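Local coordinates for nitronate monooxygenase family protein (Pseudomonas aeruginosa, PDB 4QIT) that oxidises alkyl nitronates with molecular oxygen by means of a bound flavin mononucleotide, the toxin propionate 3-nitronate being its best substrate, at residues G28-L34 against V249-S255; T246-L250 against A263-P267. The protein carries 1 engineered substitution. All coordinates share one frame; numbering follows the deposited sequence.

In the fold
Both contacts lie on one flank of the flavin-binding TIM barrel, their centres about 12 Å apart, and both involve the chain that follows the last barrel strand, 241-244. Interaction 1 ties the loop after the first strand, 21-23, and the start of helix 32-41 to residues 249-255, about 215 residues later; since strands 21-23 and 241-244 are neighbours in the sheet, it joins the loops that follow the two strands where the barrel closes. Interaction 2 is local: the short helix 246-249 packs on the end of helix 258-265. Val249 and Leu250 belong to both. Val29 in the first and Thr246 in the second touch the flavin mononucleotide, so the two contacts border its pocket.

Interaction 1 of 2, residues G28-L34 against V249-S255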
loop_
_atom_site.group_PDB
_atom_site.type_symbol
_atom_site.label_atom_id
_atom_site.label_comp_id
_atom_site.label_asym_id
_atom_site.label_seq_id
_atom_site.Cartn_x
_atom_site.Cartn_y
_atom_site.Cartn_z
ATOM N N GLY A 28 -2.434 -3.532 24.187
ATOM C CA GLY A 28 -3.769 -4.049 24.434
ATOM C C GLY A 28 -4.013 -5.454 23.903
ATOM O O GLY A 28 -5.057 -6.050 24.174
ATOM N N VAL A 29 -3.059 -5.984 23.142
ATOM C CA VAL A 29 -3.217 -7.313 22.533
ATOM C C VAL A 29 -2.066 -8.262 22.878
ATOM O O VAL A 29 -2.297 -9.419 23.256
ATOM C CB VAL A 29 -3.370 -7.218 21.009
ATOM C CG1 VAL A 29 -3.427 -8.615 20.398
ATOM C CG2 VAL A 29 -4.622 -6.429 20.650
ATOM N N SER A 30 -0.827 -7.796 22.755
ATOM C CA SER A 30 0.277 -8.626 23.205
ATOM C C SER A 30 0.255 -8.730 24.729
ATOM O O SER A 30 -0.299 -7.862 25.423
ATOM C CB SER A 30 1.625 -8.133 22.673
ATOM O OG SER A 30 1.830 -6.754 22.904
ATOM N N THR A 31 0.829 -9.817 25.238
ATOM C CA THR A 31 0.860 -10.099 26.670
ATOM C C THR A 31 2.190 -10.769 26.968
ATOM O O THR A 31 2.850 -11.251 26.050
ATOM C CB THR A 31 -0.233 -11.107 27.045
ATOM O OG1 THR A 31 0.021 -12.340 26.349
ATOM C CG2 THR A 31 -1.623 -10.577 26.696
ATOM N N PRO A 32 2.593 -10.822 28.252
ATOM C CA PRO A 32 3.774 -11.629 28.572
ATOM C C PRO A 32 3.656 -13.090 28.115
ATOM O O PRO A 32 4.657 -13.651 27.656
ATOM C CB PRO A 32 3.853 -11.529 30.099
ATOM C CG PRO A 32 3.297 -10.169 30.389
ATOM C CD PRO A 32 2.139 -10.034 29.414
ATOM N N ALA A 33 2.472 -13.691 28.224
ATOM C CA ALA A 33 2.283 -15.065 27.762
ATOM C C ALA A 33 2.540 -15.205 26.256
ATOM O O ALA A 33 3.191 -16.156 25.826
ATOM C CB ALA A 33 0.893 -15.572 28.119
ATOM N N LEU A 34 2.030 -14.262 25.464
ATOM C CA LEU A 34 2.227 -14.315 24.014
ATOM C C LEU A 34 3.706 -14.149 23.667
ATOM O O LEU A 34 4.258 -14.929 22.879
ATOM C CB LEU A 34 1.384 -13.241 23.305
ATOM C CG LEU A 34 1.636 -13.156 21.798
ATOM C CD1 LEU A 34 1.261 -14.452 21.114
ATOM C CD2 LEU A 34 0.859 -11.992 21.196
ATOM N N VAL A 249 -2.815 -12.183 16.563
ATOM C CA VAL A 249 -3.961 -11.677 17.319
ATOM C C VAL A 249 -4.885 -12.785 17.832
ATOM O O VAL A 249 -5.342 -12.752 18.980
ATOM C CB VAL A 249 -4.758 -10.633 16.506
ATOM C CG1 VAL A 249 -6.047 -10.269 17.220
ATOM C CG2 VAL A 249 -3.898 -9.381 16.293
ATOM N N LEU A 250 -5.144 -13.772 16.979
ATOM C CA LEU A 250 -6.024 -14.887 17.335
ATOM C C LEU A 250 -5.389 -15.947 18.236
ATOM O O LEU A 250 -6.071 -16.888 18.659
ATOM C CB LEU A 250 -6.583 -15.548 16.075
ATOM C CG LEU A 250 -7.463 -14.665 15.196
ATOM C CD1 LEU A 250 -7.885 -15.456 13.979
ATOM C CD2 LEU A 250 -8.687 -14.173 15.955
ATOM N N CYS A 251 -4.099 -15.812 18.526
ATOM C CA CYS A 251 -3.445 -16.754 19.439
ATOM C C CYS A 251 -4.149 -16.679 20.785
ATOM O O CYS A 251 -4.541 -15.601 21.226
ATOM C CB CYS A 251 -1.965 -16.422 19.623
ATOM S SG CYS A 251 -0.975 -16.635 18.141
ATOM N N PRO A 252 -4.330 -17.831 21.439
ATOM C CA PRO A 252 -5.015 -17.876 22.734
ATOM C C PRO A 252 -4.259 -17.092 23.807
ATOM O O PRO A 252 -4.874 -16.650 24.787
ATOM C CB PRO A 252 -5.042 -19.378 23.065
ATOM C CG PRO A 252 -3.936 -19.966 22.251
ATOM C CD PRO A 252 -3.950 -19.174 20.973
ATOM N N GLU A 253 -2.955 -16.910 23.612
ATOM C CA GLU A 253 -2.124 -16.168 24.559
ATOM C C GLU A 253 -2.319 -14.654 24.480
ATOM O O GLU A 253 -1.919 -13.942 25.390
ATOM C CB GLU A 253 -0.644 -16.493 24.338
ATOM C CG GLU A 253 -0.261 -17.959 24.566
ATOM C CD GLU A 253 -0.517 -18.854 23.364
ATOM O OE1 GLU A 253 -0.937 -18.354 22.294
ATOM O OE2 GLU A 253 -0.286 -20.084 23.481
ATOM N N SER A 254 -2.913 -14.153 23.399
ATOM C CA SER A 254 -3.107 -12.708 23.284
ATOM C C SER A 254 -4.255 -12.248 24.179
ATOM O O SER A 254 -5.040 -13.073 24.664
ATOM C CB SER A 254 -3.394 -12.306 21.834
ATOM O OG SER A 254 -4.786 -12.328 21.571
ATOM N N SER A 255 -4.366 -10.938 24.398
ATOM C CA SER A 255 -5.477 -10.414 25.186
ATOM C C SER A 255 -6.613 -9.822 24.348
ATOM O O SER A 255 -7.417 -9.039 24.856
ATOM C CB SER A 255 -4.989 -9.380 26.208
ATOM O OG SER A 255 -4.303 -8.322 25.568
HETATM O O HOH W 1 -2.481 -6.709 27.023
#
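Ser255 holds two neighbouring carbonyls of residues 28-34. Its N points at Val29 O (2.8 Å) almost straight, at 170°, and lies in the carbonyl plane on a lone pair. Its hydroxyl gives the second bond, OG to Gly28 O at 2.8 Å, but comes from above that carbonyl plane, 57° out of it. A water that donates to both Ser255 OG and Ser30 O adds a bridge beside this pair. Thr31 supplies the third direct bond, from OG1 to Glu253 O at 2.7 Å. With chi1 at 62°, this hydroxyl sits between its own backbone N and carbonyl carbon, where it also accepts from Leu34 N (2.9 Å) as the N-cap of helix 32-41. One oxygen thus caps the helix and ties it to Glu253 in the type I turn Cys251 to Ser254.

Apolar contacts fill in around the polar ones. Thr31 CG2 rests on Ser255 CB at 3.6 Å, while Glu253 CB lies against Leu34 CA at the same separation, before the glutamate chain bends away to Ala344 N. Deeper in, Leu34 CD1 reaches Cys251 CB, and Val29 CG1 packs on Val249 CG2 and Ser254 CB. Ser254 N closes the turn on Cys251 O, and Ser254 OG donates to Val249 O at 2.7 Å, which ties the end of the turn back to the residues before it.

Helix 258-265 flanks the contact, touching Val29 through Tyr260 and Ser254 through Arg261. Helix 344-355 packs on Leu34 and Cys251 through Ala344, and Val29 also touches the flavin, placing this loop junction between the cofactor pocket and the outer helices of the barrel.

Interaction 2 of 2, residues T246-L250 against A263-P267; sequences TAFVL and ALKGP. With FMN (flavin mononucleotide), chain C.
Leu264 extends from the end of helix 258-265 toward Val249 and Leu250, forming a small apolar junction beside the flavin phosphate site of the TIM barrel. Its CG stands anti to the backbone N (chi1 -179°), which carries the CD2 methyl across to the opposite segment. There CD2 meets Val249 CG1 at 3.7 Å and Leu250 CG at 3.8 Å, so that one methyl touches two consecutive side chains. The side chains cross obliquely, methyl to methyl at Val249 and methyl to branch carbon at Leu250. The other Leu264 methyl, CD1, lies more loosely near Thr246 CG2.

Leu250 takes a different course. Its CG is anti to the carbonyl carbon; CD1 rests on Lys265 CG at 3.7 Å, and CD2 lies between that carbon and Leu264 CD2, 3.9 Å from the latter. The lysine therefore contributes the aliphatic part of its chain to the contact, while its ammonium group continues to a salt bridge with Glu341. Ala336 touches Leu264 from a nearby loop.

The apolar packing is backed by a polar site. Thr246, in the short, weakly bonded helix of about 246-249, where Val249 N donates to Thr246 O, grips the cofactor. The threonine hydroxyl also bonds to Gly333 N, and FMN is also hydrogen-bonded to Gly224 N and Gly245 N, probably at its phosphate. Thr246 binds FMN O3P twice, through its backbone N at 2.9 Å and through OG1 at 2.5 Å.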
loop_
_atom_site.group_PDB
_atom_site.type_symbol
_atom_site.label_atom_id
_atom_site.label_comp_id
_atom_site.label_asym_id
_atom_site.label_seq_id
_atom_site.Cartn_x
_atom_site.Cartn_y
_atom_site.Cartn_z
ATOM N N THR A 246 -0.905 -8.919 13.087
ATOM C CA THR A 246 -2.230 -9.490 12.840
ATOM C C THR A 246 -2.229 -11.018 12.935
ATOM O O THR A 246 -3.157 -11.613 13.489
ATOM C CB THR A 246 -2.750 -9.043 11.465
ATOM O OG1 THR A 246 -2.805 -7.612 11.444
ATOM C CG2 THR A 246 -4.146 -9.588 11.197
ATOM N N ALA A 247 -1.162 -11.646 12.448
ATOM C CA ALA A 247 -1.061 -13.114 12.488
ATOM C C ALA A 247 -1.139 -13.698 13.903
ATOM O O ALA A 247 -1.557 -14.856 14.068
ATOM C CB ALA A 247 0.201 -13.579 11.805
ATOM N N PHE A 248 -0.756 -12.914 14.913
ATOM C CA PHE A 248 -0.721 -13.408 16.294
ATOM C C PHE A 248 -1.925 -12.994 17.130
ATOM O O PHE A 248 -2.056 -13.418 18.278
ATOM C CB PHE A 248 0.586 -13.016 17.005
ATOM C CG PHE A 248 1.793 -13.758 16.496
ATOM C CD1 PHE A 248 2.124 -15.003 17.014
ATOM C CD2 PHE A 248 2.564 -13.234 15.475
ATOM C CE1 PHE A 248 3.224 -15.706 16.549
ATOM C CE2 PHE A 248 3.670 -13.924 14.998
ATOM C CZ PHE A 248 3.993 -15.169 15.532
ATOM N N VAL A 249 -2.815 -12.183 16.563
ATOM C CA VAL A 249 -3.961 -11.677 17.319
ATOM C C VAL A 249 -4.885 -12.785 17.832
ATOM O O VAL A 249 -5.342 -12.752 18.980
ATOM C CB VAL A 249 -4.758 -10.633 16.506
ATOM C CG1 VAL A 249 -6.047 -10.269 17.220
ATOM C CG2 VAL A 249 -3.898 -9.381 16.293
ATOM N N LEU A 250 -5.144 -13.772 16.979
ATOM C CA LEU A 250 -6.024 -14.887 17.335
ATOM C C LEU A 250 -5.389 -15.947 18.236
ATOM O O LEU A 250 -6.071 -16.888 18.659
ATOM C CB LEU A 250 -6.583 -15.548 16.075
ATOM C CG LEU A 250 -7.463 -14.665 15.196
ATOM C CD1 LEU A 250 -7.885 -15.456 13.979
ATOM C CD2 LEU A 250 -8.687 -14.173 15.955
ATOM N N ALA A 263 -14.681 -10.952 15.204
ATOM C CA ALA A 263 -14.568 -9.977 14.122
ATOM C C ALA A 263 -13.493 -10.384 13.117
ATOM O O ALA A 263 -13.717 -10.362 11.901
ATOM C CB ALA A 263 -14.247 -8.605 14.691
ATOM N N LEU A 264 -12.327 -10.759 13.632
ATOM C CA LEU A 264 -11.186 -11.069 12.780
ATOM C C LEU A 264 -11.358 -12.418 12.068
ATOM O O LEU A 264 -10.845 -12.610 10.963
ATOM C CB LEU A 264 -9.883 -11.001 13.592
ATOM C CG LEU A 264 -8.564 -11.279 12.871
ATOM C CD1 LEU A 264 -8.405 -10.344 11.663
ATOM C CD2 LEU A 264 -7.425 -11.100 13.854
ATOM N N LYS A 265 -12.093 -13.343 12.683
ATOM C CA LYS A 265 -12.360 -14.633 12.047
ATOM C C LYS A 265 -13.443 -14.589 10.964
ATOM O O LYS A 265 -13.450 -15.433 10.066
ATOM C CB LYS A 265 -12.697 -15.704 13.094
ATOM C CG LYS A 265 -11.473 -16.220 13.826
ATOM C CD LYS A 265 -11.782 -17.446 14.666
ATOM C CE LYS A 265 -12.443 -17.071 15.979
ATOM N NZ LYS A 265 -12.506 -18.244 16.908
ATOM N N GLY A 266 -14.340 -13.607 11.033
ATOM C CA GLY A 266 -15.506 -13.581 10.164
ATOM C C GLY A 266 -15.366 -12.704 8.939
ATOM O O GLY A 266 -14.249 -12.337 8.554
ATOM N N PRO A 267 -16.501 -12.354 8.317
ATOM C CA PRO A 267 -16.472 -11.650 7.030
ATOM C C PRO A 267 -15.915 -10.225 7.102
ATOM O O PRO A 267 -15.499 -9.689 6.082
ATOM C CB PRO A 267 -17.942 -11.640 6.593
ATOM C CG PRO A 267 -18.727 -11.833 7.856
ATOM C CD PRO A 267 -17.873 -12.660 8.766
HETATM N N1 FMN C . 3.265 -1.129 16.843
HETATM C C2 FMN C . 3.880 -0.480 17.906
HETATM O O2 FMN C . 4.968 0.053 17.727
HETATM N N3 FMN C . 3.309 -0.449 19.158
HETATM C C4 FMN C . 2.084 -1.052 19.344
HETATM O O4 FMN C . 1.529 -1.038 20.439
HETATM C C4A FMN C . 1.462 -1.689 18.285
HETATM N N5 FMN C . 0.243 -2.275 18.505
HETATM C C5A FMN C . -0.404 -2.938 17.491
HETATM C C6 FMN C . -1.630 -3.528 17.766
HETATM C C7 FMN C . -2.313 -4.216 16.784
HETATM C C7M FMN C . -3.622 -4.846 17.166
HETATM C C8 FMN C . -1.778 -4.297 15.498
HETATM C C8M FMN C . -2.521 -5.026 14.416
HETATM C C9 FMN C . -0.544 -3.695 15.225
HETATM C C9A FMN C . 0.158 -3.011 16.224
HETATM N N10 FMN C . 1.394 -2.407 15.986
HETATM C C10 FMN C . 2.040 -1.739 17.023
HETATM C "C1'" FMN C . 2.008 -2.447 14.610
HETATM C "C2'" FMN C . 2.978 -3.600 14.418
HETATM O "O2'" FMN C . 4.183 -3.310 15.079
HETATM C "C3'" FMN C . 3.295 -3.810 12.944
HETATM O "O3'" FMN C . 3.590 -2.596 12.286
HETATM C "C4'" FMN C . 2.066 -4.402 12.290
HETATM O "O4'" FMN C . 1.430 -5.288 13.194
HETATM C "C5'" FMN C . 2.500 -5.186 11.064
HETATM O "O5'" FMN C . 1.332 -5.352 10.320
HETATM P P FMN C . 0.561 -6.743 10.275
HETATM O O1P FMN C . 1.512 -7.856 10.629
HETATM O O2P FMN C . -0.020 -6.866 8.900
HETATM O O3P FMN C . -0.499 -6.631 11.321
#